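Local atomic coordinates of 7,8-dihydro-6-hydroxymethylpterin pyrophosphokinase-dihydropteroate synthase (Plasmodium falciparum, PDB entry 6JWS), a protein that probably catalyses two consecutive steps of folate biosynthesis, ATP-dependent pyrophosphorylation of 6-hydroxymethyl-7,8-dihydropterin and condensation of the product with 4-aminobenzoate to 7,8-dihydropteroate. Residues K14-V19 with L212-F217; L20-N25 with L166-K171; S383-K388 with E599-I604; D545-D550 with S587-Q592. The protein carries 1 engineered substitution. All coordinates share one frame; numbering follows the deposited sequence.

Interaction 1. Residues K14-V19 with L212-F217; sequences KTNIAV and LFFNDF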
loop_
_atom_site.group_PDB
_atom_site.type_symbol
_atom_site.label_atom_id
_atom_site.label_comp_id
_atom_site.label_asym_id
_atom_site.label_seq_id
_atom_site.Cartn_x
_atom_site.Cartn_y
_atom_site.Cartn_z
ATOM N N LYS B 14 -29.250 32.284 36.086
ATOM C CA LYS B 14 -29.129 30.837 36.086
ATOM C C LYS B 14 -28.035 30.421 35.103
ATOM O O LYS B 14 -27.814 31.111 34.111
ATOM C CB LYS B 14 -30.480 30.254 35.667
ATOM C CG LYS B 14 -30.911 28.997 36.407
ATOM C CD LYS B 14 -32.224 28.443 35.901
ATOM C CE LYS B 14 -32.570 27.118 36.544
ATOM N NZ LYS B 14 -33.617 26.402 35.780
ATOM N N THR B 15 -27.361 29.294 35.387
ATOM C CA THR B 15 -26.368 28.723 34.478
ATOM C C THR B 15 -26.663 27.247 34.199
ATOM O O THR B 15 -26.524 26.402 35.083
ATOM C CB THR B 15 -24.941 28.979 34.979
ATOM O OG1 THR B 15 -24.743 30.395 34.961
ATOM C CG2 THR B 15 -23.888 28.330 34.111
ATOM N N ASN B 16 -27.048 26.947 32.947
ATOM C CA ASN B 16 -27.517 25.616 32.574
ATOM C C ASN B 16 -26.658 25.023 31.450
ATOM O O ASN B 16 -26.026 25.762 30.692
ATOM C CB ASN B 16 -29.001 25.636 32.179
ATOM C CG ASN B 16 -29.929 26.034 33.316
ATOM O OD1 ASN B 16 -29.889 25.441 34.394
ATOM N ND2 ASN B 16 -30.770 27.033 33.083
ATOM N N ILE B 17 -26.680 23.678 31.342
ATOM C CA ILE B 17 -26.028 22.934 30.270
ATOM C C ILE B 17 -27.064 22.328 29.318
ATOM O O ILE B 17 -27.800 21.419 29.691
ATOM C CB ILE B 17 -25.094 21.834 30.830
ATOM C CG1 ILE B 17 -24.145 22.353 31.910
ATOM C CG2 ILE B 17 -24.334 21.173 29.684
ATOM C CD1 ILE B 17 -23.117 23.332 31.383
ATOM N N ALA B 18 -27.047 22.776 28.061
ATOM C CA ALA B 18 -27.850 22.193 26.995
ATOM C C ALA B 18 -26.954 21.563 25.929
ATOM O O ALA B 18 -25.872 22.080 25.643
ATOM C CB ALA B 18 -28.694 23.259 26.350
ATOM N N VAL B 19 -27.467 20.494 25.299
ATOM C CA VAL B 19 -26.833 19.837 24.172
ATOM C C VAL B 19 -27.767 19.967 22.975
ATOM O O VAL B 19 -28.943 19.641 23.085
ATOM C CB VAL B 19 -26.509 18.369 24.514
ATOM C CG1 VAL B 19 -25.698 17.672 23.431
ATOM C CG2 VAL B 19 -25.798 18.252 25.852
ATOM N N LEU B 212 -31.209 18.274 22.565
ATOM C CA LEU B 212 -31.073 16.856 22.842
ATOM C C LEU B 212 -31.124 16.645 24.348
ATOM O O LEU B 212 -31.740 15.711 24.834
ATOM C CB LEU B 212 -29.762 16.335 22.239
ATOM C CG LEU B 212 -29.621 16.460 20.718
ATOM C CD1 LEU B 212 -28.191 16.137 20.277
ATOM C CD2 LEU B 212 -30.628 15.576 19.981
ATOM N N PHE B 213 -30.423 17.496 25.089
ATOM C CA PHE B 213 -30.399 17.356 26.528
ATOM C C PHE B 213 -30.452 18.747 27.135
ATOM O O PHE B 213 -30.053 19.722 26.505
ATOM C CB PHE B 213 -29.123 16.655 26.993
ATOM C CG PHE B 213 -28.987 15.207 26.595
ATOM C CD1 PHE B 213 -29.786 14.231 27.176
ATOM C CD2 PHE B 213 -28.037 14.816 25.654
ATOM C CE1 PHE B 213 -29.642 12.892 26.820
ATOM C CE2 PHE B 213 -27.894 13.480 25.303
ATOM C CZ PHE B 213 -28.699 12.518 25.884
ATOM N N PHE B 214 -30.947 18.811 28.367
ATOM C CA PHE B 214 -30.955 20.045 29.137
ATOM C C PHE B 214 -30.827 19.651 30.602
ATOM O O PHE B 214 -31.763 19.115 31.197
ATOM C CB PHE B 214 -32.227 20.848 28.843
ATOM C CG PHE B 214 -32.177 22.289 29.285
ATOM C CD1 PHE B 214 -32.075 22.623 30.626
ATOM C CD2 PHE B 214 -32.254 23.311 28.353
ATOM C CE1 PHE B 214 -32.023 23.951 31.022
ATOM C CE2 PHE B 214 -32.209 24.637 28.753
ATOM C CZ PHE B 214 -32.101 24.952 30.087
ATOM N N ASN B 215 -29.639 19.877 31.156
ATOM C CA ASN B 215 -29.324 19.345 32.465
ATOM C C ASN B 215 -29.709 17.869 32.469
ATOM O O ASN B 215 -29.637 17.211 31.423
ATOM C CB ASN B 215 -29.914 20.220 33.575
ATOM C CG ASN B 215 -29.320 21.617 33.568
ATOM O OD1 ASN B 215 -28.205 21.826 33.076
ATOM N ND2 ASN B 215 -30.060 22.586 34.088
ATOM N N ASP B 216 -30.136 17.379 33.641
ATOM C CA ASP B 216 -30.522 15.988 33.816
ATOM C C ASP B 216 -32.043 15.841 33.739
ATOM O O ASP B 216 -32.587 14.852 34.215
ATOM C CB ASP B 216 -30.001 15.460 35.153
ATOM C CG ASP B 216 -30.572 16.226 36.338
ATOM O OD1 ASP B 216 -31.294 17.226 36.112
ATOM O OD2 ASP B 216 -30.306 15.813 37.479
ATOM N N PHE B 217 -32.724 16.817 33.128
ATOM C CA PHE B 217 -34.182 16.848 33.129
ATOM C C PHE B 217 -34.754 15.738 32.247
ATOM O O PHE B 217 -34.186 15.391 31.208
ATOM C CB PHE B 217 -34.725 18.189 32.617
ATOM C CG PHE B 217 -34.350 19.419 33.411
ATOM C CD1 PHE B 217 -33.781 19.318 34.671
ATOM C CD2 PHE B 217 -34.600 20.683 32.902
ATOM C CE1 PHE B 217 -33.417 20.452 35.383
ATOM C CE2 PHE B 217 -34.241 21.819 33.616
ATOM C CZ PHE B 217 -33.653 21.699 34.856
#

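Interaction 2. Residues L20-N25 with L166-K171; sequences LNLGTN and LTVVVK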
loop_
_atom_site.group_PDB
_atom_site.type_symbol
_atom_site.label_atom_id
_atom_site.label_comp_id
_atom_site.label_asym_id
_atom_site.label_seq_id
_atom_site.Cartn_x
_atom_site.Cartn_y
_atom_site.Cartn_z
ATOM N N LEU B 20 -27.243 20.490 21.860
ATOM C CA LEU B 20 -28.029 20.758 20.668
ATOM C C LEU B 20 -27.567 19.909 19.484
ATOM O O LEU B 20 -26.399 19.520 19.400
ATOM C CB LEU B 20 -27.934 22.242 20.293
ATOM C CG LEU B 20 -28.273 23.266 21.376
ATOM C CD1 LEU B 20 -28.234 24.664 20.778
ATOM C CD2 LEU B 20 -29.644 22.996 21.998
ATOM N N ASN B 21 -28.520 19.669 18.567
ATOM C CA ASN B 21 -28.275 19.150 17.235
ATOM C C ASN B 21 -28.580 20.240 16.204
ATOM O O ASN B 21 -29.608 20.906 16.286
ATOM C CB ASN B 21 -29.065 17.868 16.960
ATOM C CG ASN B 21 -28.559 17.165 15.715
ATOM O OD1 ASN B 21 -27.559 16.459 15.760
ATOM N ND2 ASN B 21 -29.199 17.376 14.578
ATOM N N LEU B 22 -27.665 20.424 15.239
ATOM C CA LEU B 22 -27.808 21.368 14.140
ATOM C C LEU B 22 -27.740 20.571 12.840
ATOM O O LEU B 22 -26.742 19.906 12.593
ATOM C CB LEU B 22 -26.640 22.365 14.172
ATOM C CG LEU B 22 -26.661 23.510 15.190
ATOM C CD1 LEU B 22 -26.968 23.044 16.604
ATOM C CD2 LEU B 22 -25.331 24.248 15.174
ATOM N N GLY B 23 -28.789 20.653 12.009
ATOM C CA GLY B 23 -28.876 19.849 10.797
ATOM C C GLY B 23 -29.294 20.686 9.593
ATOM O O GLY B 23 -30.021 21.655 9.741
ATOM N N THR B 24 -28.788 20.335 8.410
ATOM C CA THR B 24 -29.239 20.941 7.172
ATOM C C THR B 24 -29.186 19.893 6.069
ATOM O O THR B 24 -28.435 18.933 6.184
ATOM C CB THR B 24 -28.428 22.188 6.801
ATOM O OG1 THR B 24 -28.941 22.586 5.528
ATOM C CG2 THR B 24 -26.942 21.939 6.669
ATOM N N ASN B 25 -29.970 20.100 5.006
ATOM C CA ASN B 25 -30.013 19.203 3.860
ATOM C C ASN B 25 -29.214 19.789 2.699
ATOM O O ASN B 25 -28.988 19.118 1.697
ATOM C CB ASN B 25 -31.450 18.935 3.407
ATOM C CG ASN B 25 -32.290 18.293 4.490
ATOM O OD1 ASN B 25 -33.238 18.900 4.989
ATOM N ND2 ASN B 25 -31.942 17.075 4.871
ATOM N N LEU B 166 -24.298 18.275 13.179
ATOM C CA LEU B 166 -23.279 18.631 14.143
ATOM C C LEU B 166 -23.973 18.823 15.484
ATOM O O LEU B 166 -25.035 19.434 15.521
ATOM C CB LEU B 166 -22.639 19.933 13.636
ATOM C CG LEU B 166 -21.867 20.754 14.658
ATOM C CD1 LEU B 166 -20.575 20.044 14.983
ATOM C CD2 LEU B 166 -21.564 22.122 14.091
ATOM N N THR B 167 -23.378 18.309 16.563
ATOM C CA THR B 167 -23.834 18.633 17.908
ATOM C C THR B 167 -22.935 19.695 18.549
ATOM O O THR B 167 -21.805 19.912 18.101
ATOM C CB THR B 167 -24.037 17.379 18.772
ATOM O OG1 THR B 167 -22.818 16.637 18.907
ATOM C CG2 THR B 167 -25.197 16.508 18.306
ATOM N N VAL B 168 -23.479 20.375 19.576
ATOM C CA VAL B 168 -22.792 21.384 20.366
ATOM C C VAL B 168 -23.271 21.276 21.811
ATOM O O VAL B 168 -24.434 20.974 22.055
ATOM C CB VAL B 168 -22.961 22.827 19.837
ATOM C CG1 VAL B 168 -22.862 22.922 18.328
ATOM C CG2 VAL B 168 -24.229 23.496 20.335
ATOM N N VAL B 169 -22.352 21.498 22.761
ATOM C CA VAL B 169 -22.729 21.720 24.147
ATOM C C VAL B 169 -22.647 23.223 24.425
ATOM O O VAL B 169 -21.660 23.878 24.069
ATOM C CB VAL B 169 -21.851 20.912 25.117
ATOM C CG1 VAL B 169 -22.208 21.195 26.566
ATOM C CG2 VAL B 169 -21.871 19.408 24.839
ATOM N N VAL B 170 -23.712 23.759 25.041
ATOM C CA VAL B 170 -23.853 25.170 25.373
ATOM C C VAL B 170 -23.983 25.317 26.889
ATOM O O VAL B 170 -24.775 24.627 27.537
ATOM C CB VAL B 170 -25.051 25.799 24.631
ATOM C CG1 VAL B 170 -25.135 27.298 24.852
ATOM C CG2 VAL B 170 -24.967 25.545 23.139
ATOM N N LYS B 171 -23.164 26.207 27.459
ATOM C CA LYS B 171 -23.414 26.716 28.803
ATOM C C LYS B 171 -24.317 27.935 28.630
ATOM O O LYS B 171 -23.907 28.916 28.004
ATOM C CB LYS B 171 -22.092 26.992 29.520
ATOM C CG LYS B 171 -22.152 27.581 30.926
ATOM C CD LYS B 171 -20.825 28.285 31.304
ATOM C CE LYS B 171 -19.826 27.462 32.103
ATOM N NZ LYS B 171 -18.430 27.954 31.942
#

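Interaction 3. Residues S383-K388 with E599-I604; sequences SYLKEK and EYPLFI. With PT1 (pteroic acid), chain I.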
loop_
_atom_site.group_PDB
_atom_site.type_symbol
_atom_site.label_atom_id
_atom_site.label_comp_id
_atom_site.label_asym_id
_atom_site.label_seq_id
_atom_site.Cartn_x
_atom_site.Cartn_y
_atom_site.Cartn_z
ATOM N N SER B 383 -14.650 18.630 3.464
ATOM C CA SER B 383 -13.687 17.605 3.081
ATOM C C SER B 383 -14.082 16.330 3.818
ATOM O O SER B 383 -14.347 16.372 5.016
ATOM C CB SER B 383 -12.252 17.985 3.442
ATOM O OG SER B 383 -11.753 19.078 2.676
ATOM N N TYR B 384 -14.135 15.209 3.106
ATOM C CA TYR B 384 -14.434 13.953 3.767
ATOM C C TYR B 384 -13.149 13.406 4.372
ATOM O O TYR B 384 -12.172 13.199 3.642
ATOM C CB TYR B 384 -15.013 12.940 2.771
ATOM C CG TYR B 384 -16.323 13.386 2.178
ATOM C CD1 TYR B 384 -17.479 13.389 2.935
ATOM C CD2 TYR B 384 -16.378 13.894 0.888
ATOM C CE1 TYR B 384 -18.669 13.858 2.417
ATOM C CE2 TYR B 384 -17.570 14.339 0.341
ATOM C CZ TYR B 384 -18.716 14.322 1.113
ATOM O OH TYR B 384 -19.895 14.749 0.578
ATOM N N LEU B 385 -13.164 13.181 5.696
ATOM C CA LEU B 385 -11.983 12.673 6.366
ATOM C C LEU B 385 -11.532 11.394 5.664
ATOM O O LEU B 385 -12.339 10.500 5.418
ATOM C CB LEU B 385 -12.300 12.392 7.840
ATOM C CG LEU B 385 -11.054 12.125 8.689
ATOM C CD1 LEU B 385 -10.166 13.361 8.710
ATOM C CD2 LEU B 385 -11.418 11.724 10.103
ATOM N N LYS B 386 -10.239 11.326 5.340
ATOM C CA LYS B 386 -9.586 10.117 4.843
ATOM C C LYS B 386 -9.871 9.871 3.356
ATOM O O LYS B 386 -9.455 8.842 2.839
ATOM C CB LYS B 386 -9.821 8.851 5.696
ATOM C CG LYS B 386 -9.394 8.873 7.170
ATOM C CD LYS B 386 -8.110 9.630 7.465
ATOM C CE LYS B 386 -7.858 9.889 8.941
ATOM N NZ LYS B 386 -6.621 10.700 9.142
ATOM N N GLU B 387 -10.531 10.802 2.656
ATOM C CA GLU B 387 -10.859 10.568 1.253
ATOM C C GLU B 387 -9.880 11.211 0.268
ATOM O O GLU B 387 -9.954 10.931 -0.929
ATOM C CB GLU B 387 -12.287 10.994 0.929
ATOM C CG GLU B 387 -13.295 9.968 1.408
ATOM C CD GLU B 387 -14.699 10.145 0.846
ATOM O OE1 GLU B 387 -14.870 10.888 -0.190
ATOM O OE2 GLU B 387 -15.628 9.553 1.445
ATOM N N LYS B 388 -8.937 12.024 0.763
ATOM C CA LYS B 388 -7.979 12.687 -0.104
ATOM C C LYS B 388 -6.716 13.053 0.673
ATOM O O LYS B 388 -6.802 13.544 1.791
ATOM C CB LYS B 388 -8.633 13.964 -0.642
ATOM C CG LYS B 388 -8.044 14.502 -1.933
ATOM C CD LYS B 388 -7.893 16.016 -1.907
ATOM C CE LYS B 388 -7.808 16.600 -3.303
ATOM N NZ LYS B 388 -6.815 17.698 -3.377
ATOM N N GLU B 599 -9.057 8.367 13.124
ATOM C CA GLU B 599 -10.273 9.105 13.420
ATOM C C GLU B 599 -10.086 10.611 13.287
ATOM O O GLU B 599 -11.052 11.349 13.491
ATOM C CB GLU B 599 -10.651 8.917 14.892
ATOM C CG GLU B 599 -10.790 7.468 15.303
ATOM C CD GLU B 599 -12.021 6.817 14.706
ATOM O OE1 GLU B 599 -13.144 7.204 15.099
ATOM O OE2 GLU B 599 -11.845 5.939 13.832
ATOM N N TYR B 600 -8.861 11.076 13.000
ATOM C CA TYR B 600 -8.565 12.495 13.129
ATOM C C TYR B 600 -8.064 13.074 11.815
ATOM O O TYR B 600 -7.384 12.386 11.064
ATOM C CB TYR B 600 -7.463 12.712 14.169
ATOM C CG TYR B 600 -7.849 12.372 15.586
ATOM C CD1 TYR B 600 -8.792 13.113 16.271
ATOM C CD2 TYR B 600 -7.198 11.372 16.286
ATOM C CE1 TYR B 600 -9.109 12.820 17.588
ATOM C CE2 TYR B 600 -7.502 11.069 17.600
ATOM C CZ TYR B 600 -8.480 11.781 18.249
ATOM O OH TYR B 600 -8.798 11.490 19.547
ATOM N N PRO B 601 -8.295 14.378 11.540
ATOM C CA PRO B 601 -7.682 15.020 10.380
ATOM C C PRO B 601 -6.190 15.101 10.686
ATOM O O PRO B 601 -5.799 15.565 11.756
ATOM C CB PRO B 601 -8.324 16.417 10.338
ATOM C CG PRO B 601 -9.523 16.343 11.290
ATOM C CD PRO B 601 -9.133 15.304 12.328
ATOM N N LEU B 602 -5.379 14.560 9.778
ATOM C CA LEU B 602 -3.960 14.404 10.020
ATOM C C LEU B 602 -3.177 15.180 8.955
ATOM O O LEU B 602 -3.390 15.007 7.750
ATOM C CB LEU B 602 -3.623 12.910 9.990
ATOM C CG LEU B 602 -2.140 12.564 10.185
ATOM C CD1 LEU B 602 -1.648 12.907 11.599
ATOM C CD2 LEU B 602 -1.887 11.087 9.886
ATOM N N PHE B 603 -2.238 15.999 9.440
ATOM C CA PHE B 603 -1.363 16.876 8.685
ATOM C C PHE B 603 0.070 16.486 9.070
ATOM O O PHE B 603 0.391 16.481 10.251
ATOM C CB PHE B 603 -1.707 18.313 9.119
ATOM C CG PHE B 603 -0.904 19.426 8.488
ATOM C CD1 PHE B 603 0.467 19.525 8.698
ATOM C CD2 PHE B 603 -1.527 20.405 7.713
ATOM C CE1 PHE B 603 1.208 20.550 8.114
ATOM C CE2 PHE B 603 -0.783 21.415 7.121
ATOM C CZ PHE B 603 0.580 21.492 7.327
ATOM N N ILE B 604 0.937 16.112 8.112
ATOM C CA ILE B 604 2.314 15.775 8.470
ATOM C C ILE B 604 3.298 16.501 7.562
ATOM O O ILE B 604 2.959 16.815 6.423
ATOM C CB ILE B 604 2.595 14.254 8.432
ATOM C CG1 ILE B 604 2.621 13.707 7.000
ATOM C CG2 ILE B 604 1.633 13.461 9.325
ATOM C CD1 ILE B 604 3.009 12.233 6.905
HETATM C C2 PT1 I . 5.985 20.358 10.271
HETATM C C3 PT1 I . 6.818 21.541 10.050
HETATM C C5 PT1 I . 6.138 22.838 10.120
HETATM N N6 PT1 I . 8.145 21.477 9.787
HETATM C C7 PT1 I . 4.076 21.721 10.616
HETATM N N9 PT1 I . 4.801 22.865 10.390
HETATM C C10 PT1 I . 8.850 22.628 9.622
HETATM N N11 PT1 I . 2.726 21.782 10.907
HETATM C C12 PT1 I . 8.216 23.860 9.717
HETATM C C21 PT1 I . 14.749 17.836 10.420
HETATM O O22 PT1 I . 15.470 17.665 9.399
HETATM O O1 PT1 I . 6.540 19.141 10.228
HETATM N N4 PT1 I . 4.667 20.499 10.534
HETATM N N8 PT1 I . 6.887 23.940 9.943
HETATM C C13 PT1 I . 10.333 22.537 9.378
HETATM N N14 PT1 I . 10.991 22.096 10.638
HETATM C C15 PT1 I . 11.889 21.084 10.607
HETATM C C16 PT1 I . 12.025 20.224 11.718
HETATM C C17 PT1 I . 12.696 20.918 9.434
HETATM C C18 PT1 I . 12.964 19.165 11.652
HETATM C C19 PT1 I . 13.645 19.866 9.392
HETATM C C20 PT1 I . 13.762 18.980 10.492
HETATM O O23 PT1 I . 14.844 17.051 11.378
#

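Interaction 4. Residues D545-D550 with S587-Q592; sequences DNLVYD and SIKLLQ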
loop_
_atom_site.group_PDB
_atom_site.type_symbol
_atom_site.label_atom_id
_atom_site.label_comp_id
_atom_site.label_asym_id
_atom_site.label_seq_id
_atom_site.Cartn_x
_atom_site.Cartn_y
_atom_site.Cartn_z
ATOM N N ASP B 545 8.145 8.280 27.595
ATOM C CA ASP B 545 7.608 7.105 28.248
ATOM C C ASP B 545 6.939 6.164 27.226
ATOM O O ASP B 545 7.232 4.984 27.174
ATOM C CB ASP B 545 6.669 7.520 29.376
ATOM C CG ASP B 545 6.108 6.304 30.076
ATOM O OD1 ASP B 545 6.904 5.375 30.370
ATOM O OD2 ASP B 545 4.882 6.268 30.279
ATOM N N ASN B 546 6.040 6.692 26.396
ATOM C CA ASN B 546 5.423 5.911 25.338
ATOM C C ASN B 546 5.290 6.802 24.107
ATOM O O ASN B 546 4.318 7.532 23.986
ATOM C CB ASN B 546 4.055 5.392 25.790
ATOM C CG ASN B 546 3.476 4.391 24.815
ATOM O OD1 ASN B 546 3.768 4.431 23.613
ATOM N ND2 ASN B 546 2.652 3.486 25.320
ATOM N N LEU B 547 6.278 6.775 23.216
ATOM C CA LEU B 547 6.388 7.773 22.162
ATOM C C LEU B 547 5.051 7.980 21.445
ATOM O O LEU B 547 4.556 9.101 21.327
ATOM C CB LEU B 547 7.504 7.347 21.195
ATOM C CG LEU B 547 7.508 8.053 19.831
ATOM C CD1 LEU B 547 8.203 9.414 19.928
ATOM C CD2 LEU B 547 8.205 7.187 18.796
ATOM N N VAL B 548 4.438 6.887 20.988
ATOM C CA VAL B 548 3.305 7.006 20.102
ATOM C C VAL B 548 2.110 7.629 20.821
ATOM O O VAL B 548 1.446 8.524 20.282
ATOM C CB VAL B 548 3.007 5.666 19.401
ATOM C CG1 VAL B 548 1.603 5.656 18.807
ATOM C CG2 VAL B 548 4.058 5.414 18.311
ATOM N N TYR B 549 1.849 7.143 22.036
ATOM C CA TYR B 549 0.665 7.523 22.793
ATOM C C TYR B 549 0.854 8.838 23.554
ATOM O O TYR B 549 -0.125 9.575 23.737
ATOM C CB TYR B 549 0.160 6.327 23.611
ATOM C CG TYR B 549 -0.392 5.260 22.695
ATOM C CD1 TYR B 549 -1.669 5.380 22.159
ATOM C CD2 TYR B 549 0.395 4.194 22.292
ATOM C CE1 TYR B 549 -2.163 4.431 21.278
ATOM C CE2 TYR B 549 -0.087 3.235 21.410
ATOM C CZ TYR B 549 -1.368 3.360 20.905
ATOM O OH TYR B 549 -1.862 2.416 20.047
ATOM N N ASP B 550 2.095 9.149 23.955
ATOM C CA ASP B 550 2.367 10.432 24.596
ATOM C C ASP B 550 1.997 11.593 23.660
ATOM O O ASP B 550 1.314 12.528 24.077
ATOM C CB ASP B 550 3.818 10.538 25.086
ATOM C CG ASP B 550 4.164 9.555 26.208
ATOM O OD1 ASP B 550 3.211 8.987 26.828
ATOM O OD2 ASP B 550 5.387 9.335 26.445
ATOM N N SER B 587 11.014 9.199 14.497
ATOM C CA SER B 587 10.271 9.737 13.369
ATOM C C SER B 587 9.670 8.583 12.563
ATOM O O SER B 587 8.477 8.590 12.271
ATOM C CB SER B 587 11.148 10.631 12.503
ATOM O OG SER B 587 11.382 11.870 13.146
ATOM N N ILE B 588 10.474 7.546 12.298
ATOM C CA ILE B 588 10.000 6.385 11.551
ATOM C C ILE B 588 8.890 5.683 12.325
ATOM O O ILE B 588 7.868 5.281 11.760
ATOM C CB ILE B 588 11.165 5.436 11.188
ATOM C CG1 ILE B 588 12.012 6.035 10.064
ATOM C CG2 ILE B 588 10.632 4.077 10.779
ATOM C CD1 ILE B 588 13.515 5.732 10.170
ATOM N N LYS B 589 9.096 5.559 13.640
ATOM C CA LYS B 589 8.138 4.836 14.451
ATOM C C LYS B 589 6.793 5.550 14.451
ATOM O O LYS B 589 5.760 4.894 14.393
ATOM C CB LYS B 589 8.617 4.639 15.890
ATOM C CG LYS B 589 7.685 3.758 16.731
ATOM C CD LYS B 589 8.451 2.944 17.736
ATOM C CE LYS B 589 7.586 2.452 18.878
ATOM N NZ LYS B 589 6.639 1.405 18.422
ATOM N N LEU B 590 6.814 6.888 14.507
ATOM C CA LEU B 590 5.569 7.629 14.444
ATOM C C LEU B 590 4.835 7.327 13.133
ATOM O O LEU B 590 3.622 7.179 13.153
ATOM C CB LEU B 590 5.852 9.133 14.605
ATOM C CG LEU B 590 6.226 9.563 16.027
ATOM C CD1 LEU B 590 6.814 10.955 16.031
ATOM C CD2 LEU B 590 5.029 9.475 16.976
ATOM N N LEU B 591 5.570 7.276 12.009
ATOM C CA LEU B 591 5.016 6.917 10.699
ATOM C C LEU B 591 4.474 5.486 10.714
ATOM O O LEU B 591 3.374 5.245 10.227
ATOM C CB LEU B 591 6.072 7.089 9.596
ATOM C CG LEU B 591 6.415 8.534 9.228
ATOM C CD1 LEU B 591 7.611 8.558 8.287
ATOM C CD2 LEU B 591 5.234 9.204 8.548
ATOM N N GLN B 592 5.223 4.554 11.323
ATOM C CA GLN B 592 4.776 3.163 11.345
ATOM C C GLN B 592 3.439 3.052 12.075
ATOM O O GLN B 592 2.642 2.168 11.759
ATOM C CB GLN B 592 5.787 2.240 12.025
ATOM C CG GLN B 592 7.079 2.114 11.237
ATOM C CD GLN B 592 8.117 1.308 11.983
ATOM O OE1 GLN B 592 8.105 1.248 13.203
ATOM N NE2 GLN B 592 9.032 0.684 11.256
#

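Interaction 1. Residues K14-V19 with L212-F217
The carbonyl oxygen V19 O is gripped by two backbone N-H groups from successive residues. L212 N lies 2.7 Å from V19 O and F213 N 3.3 Å from it, both in the carbonyl plane. V19 N answers to F213 O at 3.0 Å from above that carbonyl's plane, and V19 CG2 lies alongside F213 CB. Past the A18-F214 pair strand 208-214 ends, yet N215 prolongs the pairing. Its N donates to I17 O at 2.8 Å, almost straight (176°). With CG beside the backbone N (chi1 -63°), its OD1 takes I17 N at 3.0 Å on a lone pair. N215 ND2 reaches N16 OD1 at 2.9 Å from above the N16 amide, whose ND2 goes to V174 O. The F214 ring meets N16 CB through CE1 at 3.6 Å. N215, with phi 49°, is the second residue of a type II' turn from F214 to F217. Two residues facing V19 make a classic beta bulge in the outer strand of the antiparallel HPPK sheet.

Interaction 2. Residues L20-N25 with L166-K171
L20 leaves its strand with CG beside the backbone N (chi1 -53°), and its CB, CG and CD1 are met in turn by valine methyls. CB touches V168 CG2 at 3.9 Å, CG remains over that same methyl, and CD1 crosses obliquely to V170 CG2 at 4.1 Å. On the same face L22 CD2 reaches V168 CG1 at 4.2 Å, while helix 30-44 covers L22, V168 and V170. The opposite face carries N21 and T167. There N21 OD1 meets the methyl T167 CG2 at 3.5 Å, because T167 turns CG2 beside its backbone N and puts OG1 in the crowded position. In the backbone, L20 N donates to V168 O at 2.9 Å nearly along the C=O axis (172° at the hydrogen), whereas L166 N bends to 138° toward L22 O. N21 and G23 also pair through their backbones with D210 and D208, which bind magnesium. The contact thus combines undirected apolar packing beneath helix 30-44 with main-chain hydrogen bonds that set the register.

Interaction 3. Residues S383-K388 with E599-I604
L385 and K386, the central residues of a type II turn from Y384 to E387, approach segment 599-604 in different ways: one straddles its backbone with two methyls, the other touches it with its tip. L385 holds CG anti to the backbone N (chi1 -168°), and the CA-CB bond points toward segment 599-604. Its CD1 presses on P601 CA at 3.4 Å, tighter than normal carbon contact, and lies 3.9 Å from P601 CB. Its CD2 is 3.4 Å from E599 O. K386 leaves the backbone to one side, CG beside N, bends at chi2 (-37°) and then runs extended; only its end swings in, NZ arriving nearly along the C=O axis of Y600 at 2.7 Å from Y600 O. The same NZ bonds Y597 O and forms a salt bridge with D683, whose carboxylate also accepts L602 N; three acceptors thus hold the ammonium group, probably balancing its charge. The CB atoms of Y600 and E599 point away; the Y600 ring stacks on F574 and its OH bonds E556, and E599 forms a salt bridge with R374. Farther along, F603 CE1 lies 3.4 Å from N11 of pteroic acid. Strand 382-384 is an end strand of the antiparallel HPPK sheet, whereas 603-604 lies between 684-687 and 572-575 in the TIM barrel, pairing with L684 through L602 and with F574 through F603; the contact joins the two domains.

Interaction 4. Residues D545-D550 with S587-Q592
The close-packed side of this contact is a knot of three side chains, L547, L590 and the aliphatic root of K589. L547 and L590 cross at about a right angle, with L547 CG 4.0 Å from L590 CD2. L547 holds CG anti to its backbone N (chi1 164°), which carries CD2 to K589 CB at 3.9 Å; these two chains slide past each other in opposite directions. V548 packs more loosely, its CG2 4.3 Å from K589 CG and 4.4 Å from L590 CD2. K589 itself is exposed, its chain bent at chi2 and chi4, and no hydrogen bond spans the two segments. Polar order is instead internal: N546 is the N-cap residue, and its N donates to D550 OD2 at 2.7 Å, almost straight (172°) but from above the carboxylate plane. At the far end Q592 NE2 bonds I703 O and Q705 O of the second subunit. Helices 547-564 and 584-592, separated in sequence by strand 572-575, pack as neighbouring outer helices of a TIM barrel.

Interactions 1 and 2 are fully buried and share strand 16-24, which sits between 208-214 and 163-172 in the HPPK sheet. They touch directly, with A18 O 2.8 Å from V170 N, a probable hydrogen bond. Main-chain bonding dominates both, reinforced by asparagine amides in interaction 1 and by aliphatic packing in interaction 2. Interactions 3 and 4 are only partly buried. Interaction 3 reaches the edge of the same sheet but crosses to the barrel through one lysine and a leucine, whereas interaction 4 is apolar packing between outer helices of the barrel domain. Those two meet where I604 CD1 lies 4.1 Å from L591 CD2, and interaction 4 is nested along the chain inside the loop closed by interaction 3.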